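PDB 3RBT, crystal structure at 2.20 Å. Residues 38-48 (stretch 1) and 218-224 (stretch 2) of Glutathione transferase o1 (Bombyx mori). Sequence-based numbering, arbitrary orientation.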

# COMPACT_ATOMS: atom_id res chain seq x y z
N GLY A 38 -9.25 12.89 -0.69
CA GLY A 38 -10.18 13.32 0.34
C GLY A 38 -11.60 12.85 0.07
O GLY A 38 -12.31 12.48 0.99
N HIS A 39 -12.01 12.89 -1.20
CA HIS A 39 -13.33 12.39 -1.64
C HIS A 39 -13.53 10.94 -1.19
O HIS A 39 -14.57 10.58 -0.62
CB HIS A 39 -13.45 12.51 -3.16
CG HIS A 39 -14.84 12.32 -3.70
ND1 HIS A 39 -15.16 12.59 -5.02
CD2 HIS A 39 -15.99 11.90 -3.11
CE1 HIS A 39 -16.44 12.32 -5.22
NE2 HIS A 39 -16.96 11.90 -4.08
N ARG A 40 -12.51 10.11 -1.43
CA ARG A 40 -12.40 8.76 -0.89
C ARG A 40 -12.73 8.63 0.58
O ARG A 40 -13.55 7.79 0.97
CB ARG A 40 -10.96 8.27 -1.06
CG ARG A 40 -10.73 7.35 -2.18
CD ARG A 40 -9.33 6.74 -2.04
NE ARG A 40 -9.09 5.84 -3.15
CZ ARG A 40 -7.91 5.35 -3.50
NH1 ARG A 40 -6.82 5.67 -2.82
NH2 ARG A 40 -7.84 4.54 -4.55
N VAL A 41 -12.05 9.42 1.40
CA VAL A 41 -12.23 9.38 2.84
C VAL A 41 -13.62 9.91 3.22
O VAL A 41 -14.25 9.38 4.14
CB VAL A 41 -11.10 10.14 3.59
CG1 VAL A 41 -11.32 10.06 5.10
CG2 VAL A 41 -9.73 9.55 3.22
N LEU A 42 -14.10 10.94 2.53
CA LEU A 42 -15.47 11.43 2.76
C LEU A 42 -16.53 10.34 2.52
O LEU A 42 -17.48 10.21 3.28
CB LEU A 42 -15.79 12.68 1.93
CG LEU A 42 -15.09 13.98 2.34
CD1 LEU A 42 -15.25 15.06 1.26
CD2 LEU A 42 -15.60 14.49 3.70
N LEU A 43 -16.35 9.57 1.45
CA LEU A 43 -17.27 8.46 1.13
C LEU A 43 -17.33 7.40 2.23
O LEU A 43 -18.42 6.98 2.64
CB LEU A 43 -16.88 7.81 -0.20
CG LEU A 43 -17.04 8.67 -1.45
CD1 LEU A 43 -16.47 7.95 -2.70
CD2 LEU A 43 -18.48 9.16 -1.67
N VAL A 44 -16.16 6.98 2.71
CA VAL A 44 -16.04 5.97 3.76
C VAL A 44 -16.64 6.44 5.08
O VAL A 44 -17.46 5.72 5.68
CB VAL A 44 -14.56 5.50 3.92
CG1 VAL A 44 -14.39 4.57 5.13
CG2 VAL A 44 -14.12 4.79 2.64
N LEU A 45 -16.28 7.64 5.51
CA LEU A 45 -16.86 8.24 6.72
C LEU A 45 -18.38 8.23 6.69
O LEU A 45 -19.04 7.91 7.69
CB LEU A 45 -16.38 9.68 6.89
CG LEU A 45 -14.94 9.90 7.38
CD1 LEU A 45 -14.49 11.29 6.95
CD2 LEU A 45 -14.85 9.75 8.90
N GLU A 46 -18.93 8.61 5.54
CA GLU A 46 -20.37 8.68 5.35
C GLU A 46 -20.96 7.26 5.35
O GLU A 46 -21.92 6.99 6.06
CB GLU A 46 -20.68 9.43 4.05
CG GLU A 46 -22.06 10.09 3.99
CD GLU A 46 -22.16 11.36 4.82
OE1 GLU A 46 -21.38 12.31 4.62
OE2 GLU A 46 -23.06 11.42 5.68
N ALA A 47 -20.33 6.35 4.60
CA ALA A 47 -20.76 4.94 4.58
C ALA A 47 -20.79 4.31 5.97
O ALA A 47 -21.70 3.54 6.29
CB ALA A 47 -19.87 4.12 3.66
N LYS A 48 -19.81 4.67 6.80
CA LYS A 48 -19.73 4.11 8.15
C LYS A 48 -20.50 4.95 9.16
O LYS A 48 -20.59 4.59 10.34
CB LYS A 48 -18.27 3.92 8.57
CG LYS A 48 -17.49 2.99 7.60
CD LYS A 48 -16.28 2.37 8.24
CE LYS A 48 -16.64 1.61 9.52
NZ LYS A 48 -16.99 0.18 9.27
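Stretch 2 (218-224) DIVKKHA

Packing of residues 218-224 on the helix of residues 38-47 in Glutathione transferase o1. Stretch 2 is helical from Asp218 and unwinds near its C-terminal end, where Ala224 is already extended. The two helices run in roughly opposing directions, 137° between their N-to-C axes, and approach to 9.4 Å, so His223 lies near the start of stretch 1 (CA of His39 to CA of His223, 7.2 Å) and Ile219 near its end (CA of Glu46 to CA of Ile219, 6.1 Å). Together they bury 452 Å², with no direct hydrogen bond between them. At His39 the t rotamer carries the imidazole across the gap: NE2 comes within 3.3 Å of His223 O, at an angle too poor for a hydrogen bond, and instead meets water 1 at 2.6 Å. That water donates to Val220 O at 2.8 Å, bridging the stretches. Arg40 and Val41 stay out of reach. Leu42 points toward stretch 2 and lays CB over one face of the His223 ring, 3.8 Å from its centroid and 4° off the normal, a CH-pi contact. Leu43 leaves the backbone sideways, but its CD2 reaches 4.2 Å from Ile219 CG2 and 4.1 Å from Val220 CA; its carbonyl O lies 3.4 Å from the same Ile219 CG2. Val44 turns away and Leu45 makes no contact. One turn on from Leu42, Glu46 again faces stretch 2: its CB packs 3.7 Å from Ile219 CG2, while OE1 sits at the edge of the His223 ring, 3.0 Å from CE1, and 3.9 Å from Lys222 CG. Ring ND1 of His223 is buried here without a polar partner. Ala47 closes the contact, its CB 3.9 Å from Ile219 CD1, which also lies 3.6 Å from Ala47 CA. Lys48 points away.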

# COMPACT_ATOMS: atom_id res chain seq x y z
N ASP A 218 -26.92 6.99 -2.03
CA ASP A 218 -27.11 8.15 -1.14
C ASP A 218 -25.81 8.76 -0.63
O ASP A 218 -25.69 9.99 -0.50
CB ASP A 218 -28.00 7.77 0.04
CG ASP A 218 -29.39 7.38 -0.40
OD1 ASP A 218 -30.29 8.25 -0.39
OD2 ASP A 218 -29.57 6.20 -0.77
N ILE A 219 -24.84 7.90 -0.35
CA ILE A 219 -23.51 8.31 0.08
C ILE A 219 -22.76 9.02 -1.05
O ILE A 219 -22.17 10.09 -0.84
CB ILE A 219 -22.73 7.09 0.63
CG1 ILE A 219 -23.43 6.55 1.89
CG2 ILE A 219 -21.27 7.44 0.94
CD1 ILE A 219 -23.34 5.04 2.04
N VAL A 220 -22.78 8.44 -2.25
CA VAL A 220 -22.17 9.05 -3.43
C VAL A 220 -22.75 10.45 -3.67
O VAL A 220 -22.00 11.44 -3.83
CB VAL A 220 -22.38 8.17 -4.69
CG1 VAL A 220 -22.17 8.98 -5.98
CG2 VAL A 220 -21.46 6.96 -4.64
N LYS A 221 -24.07 10.53 -3.67
CA LYS A 221 -24.82 11.75 -3.92
C LYS A 221 -24.46 12.89 -2.96
O LYS A 221 -24.42 14.05 -3.35
CB LYS A 221 -26.32 11.45 -3.85
CG LYS A 221 -27.13 12.04 -4.98
CD LYS A 221 -28.57 11.51 -4.96
CE LYS A 221 -29.39 12.09 -6.11
NZ LYS A 221 -28.64 12.05 -7.41
N LYS A 222 -24.18 12.54 -1.70
CA LYS A 222 -23.77 13.51 -0.69
C LYS A 222 -22.51 14.32 -1.07
O LYS A 222 -22.43 15.51 -0.77
CB LYS A 222 -23.57 12.82 0.67
CG LYS A 222 -23.69 13.74 1.89
CD LYS A 222 -25.14 13.97 2.27
CE LYS A 222 -25.35 15.34 2.90
NZ LYS A 222 -26.81 15.65 3.04
N HIS A 223 -21.55 13.69 -1.76
CA HIS A 223 -20.26 14.33 -2.06
C HIS A 223 -19.93 14.47 -3.55
O HIS A 223 -18.75 14.65 -3.93
CB HIS A 223 -19.13 13.60 -1.33
CG HIS A 223 -19.27 13.65 0.16
ND1 HIS A 223 -19.70 12.57 0.90
CD2 HIS A 223 -19.08 14.66 1.03
CE1 HIS A 223 -19.75 12.92 2.17
NE2 HIS A 223 -19.38 14.18 2.28
N ALA A 224 -20.97 14.39 -4.37
CA ALA A 224 -20.84 14.39 -5.83
C ALA A 224 -20.73 15.79 -6.41
O ALA A 224 -21.21 16.77 -5.83
CB ALA A 224 -22.05 13.68 -6.45
O HOH W 1 -19.35 11.25 -4.79